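PDB 4BE3: alginate lyase, family PL7 from Zobellia galactanivorans, which degrades alginate exolytically, probably cleaving its uronate chains by beta-elimination. Local coordinates for residues A31-E39 against W46-S54; K133-E141 against W152-M163. All blocks are in the same frame, centred on the assembly; numbering follows the deposited sequence.

Interaction 1 (A31-E39 against W46-S54); sequences AKDDFFYVE and WVVFKTPNS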
loop_
_atom_site.group_PDB
_atom_site.type_symbol
_atom_site.label_atom_id
_atom_site.label_comp_id
_atom_site.label_asym_id
_atom_site.label_seq_id
_atom_site.Cartn_x
_atom_site.Cartn_y
_atom_site.Cartn_z
ATOM N N ALA A 31 25.856 5.861 -4.556
ATOM C CA ALA A 31 25.928 6.387 -5.949
ATOM C C ALA A 31 26.847 5.440 -6.663
ATOM O O ALA A 31 27.615 4.671 -6.016
ATOM C CB ALA A 31 26.482 7.840 -6.006
ATOM N N LYS A 32 26.817 5.480 -8.011
ATOM C CA LYS A 32 27.837 4.787 -8.705
ATOM C C LYS A 32 28.082 5.601 -9.941
ATOM O O LYS A 32 27.144 5.921 -10.747
ATOM C CB LYS A 32 27.377 3.372 -9.051
ATOM C CG LYS A 32 28.494 2.808 -9.948
ATOM C CD LYS A 32 29.057 1.509 -9.481
ATOM C CE LYS A 32 28.287 0.335 -10.039
ATOM N NZ LYS A 32 29.382 -0.643 -10.316
ATOM N N ASP A 33 29.340 6.018 -10.117
ATOM C CA ASP A 33 29.756 6.827 -11.231
ATOM C C ASP A 33 29.288 6.188 -12.570
ATOM O O ASP A 33 29.301 4.923 -12.738
ATOM C CB ASP A 33 31.302 6.809 -11.353
ATOM C CG ASP A 33 31.987 7.613 -10.238
ATOM O OD1 ASP A 33 31.368 8.322 -9.485
ATOM O OD2 ASP A 33 33.217 7.548 -10.228
ATOM N N ASP A 34 28.930 7.082 -13.488
ATOM C CA ASP A 34 28.402 6.654 -14.849
ATOM C C ASP A 34 27.045 5.972 -14.850
ATOM O O ASP A 34 26.655 5.541 -15.956
ATOM C CB ASP A 34 29.346 5.668 -15.526
ATOM C CG ASP A 34 30.646 6.316 -15.977
ATOM O OD1 ASP A 34 30.775 7.605 -15.948
ATOM O OD2 ASP A 34 31.520 5.475 -16.318
ATOM N N PHE A 35 26.368 5.793 -13.706
ATOM C CA PHE A 35 25.025 5.168 -13.744
ATOM C C PHE A 35 24.070 5.987 -12.934
ATOM O O PHE A 35 22.975 6.259 -13.369
ATOM C CB PHE A 35 25.047 3.753 -13.185
ATOM C CG PHE A 35 25.918 2.820 -14.053
ATOM C CD1 PHE A 35 25.453 2.340 -15.260
ATOM C CD2 PHE A 35 27.193 2.472 -13.619
ATOM C CE1 PHE A 35 26.288 1.505 -16.054
ATOM C CE2 PHE A 35 28.025 1.653 -14.406
ATOM C CZ PHE A 35 27.580 1.181 -15.607
ATOM N N PHE A 36 24.444 6.294 -11.667
ATOM C CA PHE A 36 23.374 6.765 -10.734
ATOM C C PHE A 36 24.054 7.729 -9.806
ATOM O O PHE A 36 24.891 7.283 -8.966
ATOM C CB PHE A 36 22.790 5.628 -9.920
ATOM C CG PHE A 36 21.749 6.076 -8.853
ATOM C CD1 PHE A 36 20.574 6.828 -9.182
ATOM C CD2 PHE A 36 22.001 5.750 -7.494
ATOM C CE1 PHE A 36 19.651 7.171 -8.165
ATOM C CE2 PHE A 36 21.074 6.087 -6.501
ATOM C CZ PHE A 36 19.977 6.836 -6.822
ATOM N N TYR A 37 23.868 9.017 -10.043
ATOM C CA TYR A 37 24.763 10.007 -9.351
ATOM C C TYR A 37 24.098 11.350 -9.440
ATOM O O TYR A 37 23.073 11.508 -10.049
ATOM C CB TYR A 37 26.165 10.137 -9.937
ATOM C CG TYR A 37 26.183 10.371 -11.452
ATOM C CD1 TYR A 37 26.171 9.249 -12.320
ATOM C CD2 TYR A 37 26.211 11.654 -11.992
ATOM C CE1 TYR A 37 26.219 9.455 -13.725
ATOM C CE2 TYR A 37 26.282 11.852 -13.374
ATOM C CZ TYR A 37 26.274 10.762 -14.212
ATOM O OH TYR A 37 26.312 11.002 -15.612
ATOM N N VAL A 38 24.671 12.336 -8.787
ATOM C CA VAL A 38 24.047 13.684 -8.724
ATOM C C VAL A 38 24.851 14.579 -9.649
ATOM O O VAL A 38 26.101 14.466 -9.695
ATOM C CB VAL A 38 24.111 14.317 -7.287
ATOM C CG1 VAL A 38 23.631 15.763 -7.385
ATOM C CG2 VAL A 38 23.173 13.466 -6.371
ATOM N N GLU A 39 24.208 15.491 -10.367
ATOM C CA GLU A 39 24.919 16.478 -11.199
ATOM C C GLU A 39 24.344 17.800 -10.820
ATOM O O GLU A 39 23.139 17.929 -10.603
ATOM C CB GLU A 39 24.716 16.268 -12.769
ATOM C CG GLU A 39 25.781 17.128 -13.441
ATOM C CD GLU A 39 26.246 16.618 -14.758
ATOM O OE1 GLU A 39 26.416 15.355 -15.009
ATOM O OE2 GLU A 39 26.455 17.541 -15.574
ATOM N N TRP A 46 20.515 17.519 -9.649
ATOM C CA TRP A 46 19.642 16.559 -10.364
ATOM C C TRP A 46 20.170 15.181 -10.069
ATOM O O TRP A 46 21.375 14.996 -9.957
ATOM C CB TRP A 46 19.792 16.815 -11.952
ATOM C CG TRP A 46 19.309 18.144 -12.392
ATOM C CD1 TRP A 46 20.015 19.360 -12.417
ATOM C CD2 TRP A 46 17.982 18.459 -12.942
ATOM N NE1 TRP A 46 19.176 20.399 -12.827
ATOM C CE2 TRP A 46 17.968 19.922 -13.190
ATOM C CE3 TRP A 46 16.858 17.696 -13.264
ATOM C CZ2 TRP A 46 16.837 20.583 -13.696
ATOM C CZ3 TRP A 46 15.718 18.360 -13.787
ATOM C CH2 TRP A 46 15.729 19.763 -14.020
ATOM N N VAL A 47 19.276 14.199 -10.007
ATOM C CA VAL A 47 19.660 12.871 -9.880
ATOM C C VAL A 47 19.764 12.329 -11.335
ATOM O O VAL A 47 18.727 12.450 -12.076
ATOM C CB VAL A 47 18.557 12.079 -9.174
ATOM C CG1 VAL A 47 18.955 10.629 -9.148
ATOM C CG2 VAL A 47 18.329 12.676 -7.724
ATOM N N VAL A 48 20.929 11.795 -11.686
ATOM C CA VAL A 48 21.141 11.358 -13.051
ATOM C C VAL A 48 20.949 9.894 -13.087
ATOM O O VAL A 48 21.559 9.189 -12.275
ATOM C CB VAL A 48 22.563 11.704 -13.518
ATOM C CG1 VAL A 48 22.896 11.164 -14.945
ATOM C CG2 VAL A 48 22.820 13.208 -13.541
ATOM N N PHE A 49 20.234 9.353 -14.119
ATOM C CA PHE A 49 20.242 7.976 -14.345
ATOM C C PHE A 49 20.822 7.814 -15.776
ATOM O O PHE A 49 20.263 8.472 -16.751
ATOM C CB PHE A 49 18.786 7.457 -14.438
ATOM C CG PHE A 49 18.055 7.574 -13.083
ATOM C CD1 PHE A 49 17.492 8.789 -12.700
ATOM C CD2 PHE A 49 17.972 6.438 -12.243
ATOM C CE1 PHE A 49 16.873 8.938 -11.398
ATOM C CE2 PHE A 49 17.319 6.540 -10.994
ATOM C CZ PHE A 49 16.751 7.779 -10.611
ATOM N N LYS A 50 21.877 7.021 -15.898
ATOM C CA LYS A 50 22.534 6.932 -17.206
ATOM C C LYS A 50 22.702 5.445 -17.451
ATOM O O LYS A 50 22.997 4.654 -16.504
ATOM C CB LYS A 50 23.821 7.661 -17.115
ATOM C CG LYS A 50 24.581 7.689 -18.518
ATOM C CD LYS A 50 25.956 8.363 -18.322
ATOM C CE LYS A 50 26.558 8.519 -19.734
ATOM N NZ LYS A 50 27.800 9.354 -19.674
ATOM N N THR A 51 22.430 5.010 -18.682
ATOM C CA THR A 51 22.572 3.579 -18.955
ATOM C C THR A 51 22.946 3.362 -20.445
ATOM O O THR A 51 22.414 4.054 -21.312
ATOM C CB THR A 51 21.239 2.851 -18.629
ATOM O OG1 THR A 51 21.330 1.461 -18.918
ATOM C CG2 THR A 51 20.026 3.399 -19.511
ATOM N N PRO A 52 23.728 2.347 -20.721
ATOM C CA PRO A 52 24.084 2.175 -22.162
ATOM C C PRO A 52 22.973 1.414 -22.870
ATOM O O PRO A 52 22.005 0.930 -22.224
ATOM C CB PRO A 52 25.376 1.247 -22.033
ATOM C CG PRO A 52 25.009 0.358 -20.815
ATOM C CD PRO A 52 24.416 1.359 -19.866
ATOM N N ASN A 53 23.124 1.267 -24.207
ATOM C CA ASN A 53 22.167 0.489 -24.928
ATOM C C ASN A 53 22.263 -1.031 -24.636
ATOM O O ASN A 53 21.277 -1.743 -24.665
ATOM C CB ASN A 53 22.553 0.692 -26.471
ATOM C CG ASN A 53 22.102 2.055 -27.042
ATOM O OD1 ASN A 53 21.464 2.887 -26.365
ATOM N ND2 ASN A 53 22.484 2.275 -28.371
ATOM N N SER A 54 23.506 -1.491 -24.301
ATOM C CA SER A 54 23.651 -2.877 -24.005
ATOM C C SER A 54 24.581 -3.014 -22.763
ATOM O O SER A 54 25.774 -2.739 -22.847
ATOM C CB SER A 54 24.202 -3.596 -25.280
ATOM O OG SER A 54 24.554 -4.907 -24.916
#
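Tyr37 lays one face of its ring over Val48, its partner in a hydrogen-bonded antiparallel pair. Val48 CB stands 3.9 Å from the centroid of the Tyr37 ring, 18° off its normal, a CH-pi contact, and Val48 CG1 reaches Tyr37 CZ at 3.5 Å. The ring can lie flat there because CG sits between the backbone N and the carbonyl carbon (chi1 51°), which folds it back across the neighbouring strand. Beyond the ring, the extended chain of Lys50 brings its CD to 3.8 Å from Tyr37 OH, and Val48 CG2 meets Glu39 CB at 3.7 Å. On the opposite face of the sheet Phe36 and Phe49 lie side by side with planes at 46°, Phe36 CE1 being 3.7 Å from Phe49 CE2; Val47 CG1 packs against the same Phe36 CE1.

Five backbone bonds hold this register, among them a nearly straight one from Val48 N to Tyr37 O (2.7 Å). At the start of the strand, Phe35 and Phe36 both face Lys32 in a classic beta bulge, Lys32 O accepting from both amides. Farther out, Thr66 and Leu68 of strand 65-70 touch Phe49, while Lys50 makes cation-pi contacts with Tyr290 and Tyr295. The arrangement is an antiparallel beta hairpin, with strand 36-41 at the edge of the seven-stranded sheet of a concanavalin-clan jelly roll.

Interaction 2 (K133-E141 against W152-M163); sequences KGSVFWNYE and WDYSTAVWGYDM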
loop_
_atom_site.group_PDB
_atom_site.type_symbol
_atom_site.label_atom_id
_atom_site.label_comp_id
_atom_site.label_asym_id
_atom_site.label_seq_id
_atom_site.Cartn_x
_atom_site.Cartn_y
_atom_site.Cartn_z
ATOM N N LYS A 133 13.434 18.415 -31.444
ATOM C CA LYS A 133 12.315 18.115 -30.523
ATOM C C LYS A 133 12.067 16.633 -30.637
ATOM O O LYS A 133 12.034 16.040 -31.750
ATOM C CB LYS A 133 11.006 18.797 -30.974
ATOM C CG LYS A 133 11.230 20.281 -30.768
ATOM C CD LYS A 133 10.009 21.051 -31.028
ATOM C CE LYS A 133 9.962 21.563 -32.403
ATOM N NZ LYS A 133 9.452 22.958 -32.242
ATOM N N GLY A 134 11.768 16.045 -29.466
ATOM C CA GLY A 134 11.387 14.630 -29.391
ATOM C C GLY A 134 9.892 14.578 -28.957
ATOM O O GLY A 134 9.231 15.625 -28.795
ATOM N N SER A 135 9.397 13.356 -28.704
ATOM C CA SER A 135 8.011 13.173 -28.390
ATOM C C SER A 135 7.999 12.494 -26.988
ATOM O O SER A 135 8.884 11.724 -26.607
ATOM C CB SER A 135 7.367 12.158 -29.355
ATOM O OG SER A 135 7.386 12.678 -30.716
ATOM N N VAL A 136 6.916 12.782 -26.315
ATOM C CA VAL A 136 6.589 12.045 -25.021
ATOM C C VAL A 136 5.294 11.341 -25.271
ATOM O O VAL A 136 4.315 11.936 -25.828
ATOM C CB VAL A 136 6.366 13.070 -23.896
ATOM C CG1 VAL A 136 5.850 12.295 -22.601
ATOM C CG2 VAL A 136 7.758 13.698 -23.513
ATOM N N PHE A 137 5.235 10.031 -24.985
ATOM C CA PHE A 137 4.002 9.341 -25.206
ATOM C C PHE A 137 3.914 8.240 -24.140
ATOM O O PHE A 137 4.946 7.990 -23.438
ATOM C CB PHE A 137 3.929 8.612 -26.589
ATOM C CG PHE A 137 5.147 7.796 -26.939
ATOM C CD1 PHE A 137 5.182 6.406 -26.559
ATOM C CD2 PHE A 137 6.137 8.347 -27.811
ATOM C CE1 PHE A 137 6.259 5.522 -26.970
ATOM C CE2 PHE A 137 7.256 7.481 -28.176
ATOM C CZ PHE A 137 7.271 6.134 -27.792
ATOM N N TRP A 138 2.762 7.657 -23.934
ATOM C CA TRP A 138 2.722 6.592 -22.903
ATOM C C TRP A 138 2.031 5.369 -23.446
ATOM O O TRP A 138 1.099 5.502 -24.236
ATOM C CB TRP A 138 2.038 7.106 -21.617
ATOM C CG TRP A 138 0.584 7.400 -21.808
ATOM C CD1 TRP A 138 0.056 8.611 -22.261
ATOM C CD2 TRP A 138 -0.554 6.526 -21.486
ATOM N NE1 TRP A 138 -1.312 8.572 -22.201
ATOM C CE2 TRP A 138 -1.744 7.333 -21.755
ATOM C CE3 TRP A 138 -0.673 5.207 -20.962
ATOM C CZ2 TRP A 138 -3.062 6.853 -21.568
ATOM C CZ3 TRP A 138 -2.005 4.739 -20.762
ATOM C CH2 TRP A 138 -3.141 5.527 -21.068
ATOM N N ASN A 139 2.461 4.186 -23.017
ATOM C CA ASN A 139 1.912 2.928 -23.610
ATOM C C ASN A 139 1.174 2.156 -22.474
ATOM O O ASN A 139 1.678 2.157 -21.308
ATOM C CB ASN A 139 3.058 2.009 -23.967
ATOM C CG ASN A 139 3.677 2.422 -25.304
ATOM O OD1 ASN A 139 3.471 3.559 -25.723
ATOM N ND2 ASN A 139 4.498 1.479 -25.940
ATOM N N TYR A 140 0.064 1.536 -22.837
ATOM C CA TYR A 140 -0.669 0.634 -21.901
ATOM C C TYR A 140 -0.401 -0.743 -22.464
ATOM O O TYR A 140 -0.687 -0.958 -23.684
ATOM C CB TYR A 140 -2.170 0.975 -22.039
ATOM C CG TYR A 140 -2.989 -0.054 -21.255
ATOM C CD1 TYR A 140 -3.091 0.090 -19.844
ATOM C CD2 TYR A 140 -3.633 -1.124 -21.934
ATOM C CE1 TYR A 140 -3.856 -0.812 -19.110
ATOM C CE2 TYR A 140 -4.397 -2.071 -21.207
ATOM C CZ TYR A 140 -4.448 -1.868 -19.771
ATOM O OH TYR A 140 -5.211 -2.838 -19.041
ATOM N N GLU A 141 0.068 -1.731 -21.660
ATOM C CA GLU A 141 0.214 -3.066 -22.220
ATOM C C GLU A 141 -0.934 -3.927 -21.722
ATOM O O GLU A 141 -1.307 -3.862 -20.495
ATOM C CB GLU A 141 1.534 -3.578 -21.695
ATOM C CG GLU A 141 1.727 -5.057 -22.138
ATOM C CD GLU A 141 3.153 -5.474 -21.789
ATOM O OE1 GLU A 141 3.744 -5.140 -20.694
ATOM O OE2 GLU A 141 3.734 -6.205 -22.653
ATOM N N TRP A 152 0.456 -6.842 -26.472
ATOM C CA TRP A 152 0.916 -5.669 -27.239
ATOM C C TRP A 152 0.690 -4.473 -26.316
ATOM O O TRP A 152 -0.060 -4.591 -25.332
ATOM C CB TRP A 152 0.014 -5.534 -28.525
ATOM C CG TRP A 152 -1.471 -5.888 -28.414
ATOM C CD1 TRP A 152 -2.070 -7.069 -28.742
ATOM C CD2 TRP A 152 -2.558 -5.023 -27.909
ATOM N NE1 TRP A 152 -3.434 -6.964 -28.509
ATOM C CE2 TRP A 152 -3.742 -5.742 -28.021
ATOM C CE3 TRP A 152 -2.583 -3.672 -27.417
ATOM C CZ2 TRP A 152 -4.991 -5.208 -27.694
ATOM C CZ3 TRP A 152 -3.836 -3.112 -27.088
ATOM C CH2 TRP A 152 -5.012 -3.881 -27.202
ATOM N N ASP A 153 1.273 -3.372 -26.750
ATOM C CA ASP A 153 1.175 -2.058 -26.099
ATOM C C ASP A 153 0.318 -1.190 -27.012
ATOM O O ASP A 153 0.454 -1.246 -28.251
ATOM C CB ASP A 153 2.525 -1.386 -26.059
ATOM C CG ASP A 153 3.437 -1.840 -24.931
ATOM O OD1 ASP A 153 3.371 -3.005 -24.448
ATOM O OD2 ASP A 153 4.301 -1.018 -24.549
ATOM N N TYR A 154 -0.503 -0.342 -26.438
ATOM C CA TYR A 154 -1.252 0.653 -27.174
ATOM C C TYR A 154 -0.699 1.996 -26.768
ATOM O O TYR A 154 -0.594 2.309 -25.583
ATOM C CB TYR A 154 -2.656 0.548 -26.728
ATOM C CG TYR A 154 -3.500 1.606 -27.414
ATOM C CD1 TYR A 154 -3.478 1.765 -28.827
ATOM C CD2 TYR A 154 -4.177 2.580 -26.649
ATOM C CE1 TYR A 154 -4.217 2.831 -29.458
ATOM C CE2 TYR A 154 -4.983 3.551 -27.250
ATOM C CZ TYR A 154 -5.002 3.676 -28.635
ATOM O OH TYR A 154 -5.739 4.677 -29.138
ATOM N N SER A 155 -0.189 2.782 -27.740
ATOM C CA SER A 155 0.589 3.953 -27.450
ATOM C C SER A 155 -0.204 5.245 -27.656
ATOM O O SER A 155 -0.894 5.418 -28.701
ATOM C CB SER A 155 1.849 3.970 -28.447
ATOM O OG SER A 155 2.674 5.030 -28.053
ATOM N N THR A 156 -0.106 6.189 -26.756
ATOM C CA THR A 156 -0.914 7.411 -26.807
ATOM C C THR A 156 -0.007 8.601 -26.716
ATOM O O THR A 156 0.797 8.735 -25.718
ATOM C CB THR A 156 -1.870 7.448 -25.600
ATOM O OG1 THR A 156 -2.849 6.408 -25.771
ATOM C CG2 THR A 156 -2.673 8.779 -25.547
ATOM N N ALA A 157 -0.028 9.514 -27.681
ATOM C CA ALA A 157 0.831 10.666 -27.639
ATOM C C ALA A 157 0.524 11.716 -26.582
ATOM O O ALA A 157 -0.708 11.915 -26.252
ATOM C CB ALA A 157 0.765 11.374 -28.997
ATOM N N VAL A 158 1.567 12.252 -25.953
ATOM C CA VAL A 158 1.348 13.398 -25.053
ATOM C C VAL A 158 1.724 14.681 -25.806
ATOM O O VAL A 158 0.805 15.566 -26.096
ATOM C CB VAL A 158 2.265 13.269 -23.739
ATOM C CG1 VAL A 158 1.971 14.485 -22.853
ATOM C CG2 VAL A 158 1.781 11.949 -23.088
ATOM N N TRP A 159 3.001 14.867 -26.110
ATOM C CA TRP A 159 3.465 16.049 -26.955
ATOM C C TRP A 159 4.242 15.356 -28.059
ATOM O O TRP A 159 5.146 14.531 -27.817
ATOM C CB TRP A 159 4.466 16.881 -26.197
ATOM C CG TRP A 159 3.767 17.489 -24.967
ATOM C CD1 TRP A 159 2.713 18.392 -24.941
ATOM C CD2 TRP A 159 4.182 17.288 -23.623
ATOM N NE1 TRP A 159 2.409 18.753 -23.599
ATOM C CE2 TRP A 159 3.305 18.106 -22.766
ATOM C CE3 TRP A 159 5.204 16.474 -23.041
ATOM C CZ2 TRP A 159 3.390 18.085 -21.380
ATOM C CZ3 TRP A 159 5.315 16.503 -21.592
ATOM C CH2 TRP A 159 4.404 17.299 -20.788
ATOM N N GLY A 160 3.824 15.585 -29.325
ATOM C CA GLY A 160 4.615 14.959 -30.378
ATOM C C GLY A 160 3.900 13.723 -30.904
ATOM O O GLY A 160 2.640 13.651 -30.892
ATOM N N TYR A 161 4.701 12.728 -31.225
ATOM C CA TYR A 161 4.161 11.527 -31.829
ATOM C C TYR A 161 3.951 10.414 -30.770
ATOM O O TYR A 161 4.449 10.500 -29.639
ATOM C CB TYR A 161 5.212 10.915 -32.724
ATOM C CG TYR A 161 5.558 11.859 -33.912
ATOM C CD1 TYR A 161 4.537 12.574 -34.574
ATOM C CD2 TYR A 161 6.884 11.989 -34.283
ATOM C CE1 TYR A 161 4.870 13.473 -35.688
ATOM C CE2 TYR A 161 7.211 12.797 -35.431
ATOM C CZ TYR A 161 6.153 13.462 -36.080
ATOM O OH TYR A 161 6.465 14.299 -37.201
ATOM N N ASP A 162 3.181 9.428 -31.106
ATOM C CA ASP A 162 3.192 8.177 -30.262
ATOM C C ASP A 162 4.250 7.168 -30.866
ATOM O O ASP A 162 4.979 7.536 -31.808
ATOM C CB ASP A 162 1.788 7.541 -30.134
ATOM C CG ASP A 162 1.241 7.089 -31.446
ATOM O OD1 ASP A 162 1.953 6.477 -32.292
ATOM O OD2 ASP A 162 0.044 7.371 -31.650
ATOM N N MET A 163 4.356 5.951 -30.329
ATOM C CA MET A 163 5.489 5.164 -30.691
ATOM C C MET A 163 5.350 4.699 -32.153
ATOM O O MET A 163 6.374 4.217 -32.713
ATOM C CB MET A 163 5.325 3.815 -29.843
ATOM C CG MET A 163 6.599 3.106 -29.709
ATOM S SD MET A 163 6.137 1.470 -28.949
ATOM C CE MET A 163 7.834 0.940 -28.667
HETATM O O HOH W 1 -1.901 4.300 -24.185
HETATM O O HOH W 2 3.485 -5.508 -25.235
#
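Strand 133-141 pairs antiparallel with strand 153-157, their axes 4.4 Å apart at closest and at 155°, until a classic beta bulge shifts the register and Val158 and Trp159 both donate to Val136 O. Past the bulge the chain doubles back, and Tyr161 N gives a straight bond of 2.7 Å to Ser135 OG.

The return brings Asp162 and Met163 over one face of the Phe137 ring, with Met163 N above its centre and Met163 CB 3.5 Å from Phe137 CE1. With chi1 at 47°, Phe137 CG lies between the backbone N and the carbonyl carbon, which turns the ring under the returning chain. Replacing Phe137 by an alanine takes away the ring and would probably leave a gap beneath Asp162 and Met163, freeing the Met163 side chain to shift. Alongside, the Asn139 amide is fixed from both ends: OD1 accepts from Ser155 OG (2.9 Å), which itself accepts from Met163 N, and ND2 donates to Asp153 OD2 (2.9 Å), with a weak bond to Met163 SD. Asp153 OD2 uses its anti lone pair, lies in the amide plane, and also forms a salt bridge with Lys122. Asp153 OD1 is 3.7 Å from Glu141 OE2, a like-charged approach bridged by a water that donates to both; Glu141 OE1 is taken by Glu119 N.

On the other face Thr156 CB sits over the five-membered ring of Trp138, 3.9 Å from its centroid, while Val158 CG2 meets the edge of the same indole at CD1 (3.8 Å).

Strand 121-126 flanks 133-141 on its other side. Trp138 packs on strand 197-203, and Val158 and Trp159 on both 197-203 and 210-215, two strands of the seven-stranded sheet, whereas Gln230 of helix 229-234 touches Tyr154, Ser155 and Asp162.

Overall arrangement
From the N terminus, the chain first closes the short hairpin of interaction 1, only six residues separating 31-39 from 46-54. It then passes through strands of both sheets before 133-141 and 152-163 close the second hairpin, interaction 2, across a ten-residue connection without helix or strand. The two loops are in series, neither nesting nor crossing, and lie on opposite sides of the chain's centre, with nearest atoms about 13 Å apart. Interaction 1 forms one edge of the seven-stranded sheet; interaction 2 belongs to the ten-stranded sheet. Side chains of 152-163 reach strand 210-215, the other outermost strand of the seven-stranded sheet, so the second hairpin meets the far edge of the sheet that the first one begins.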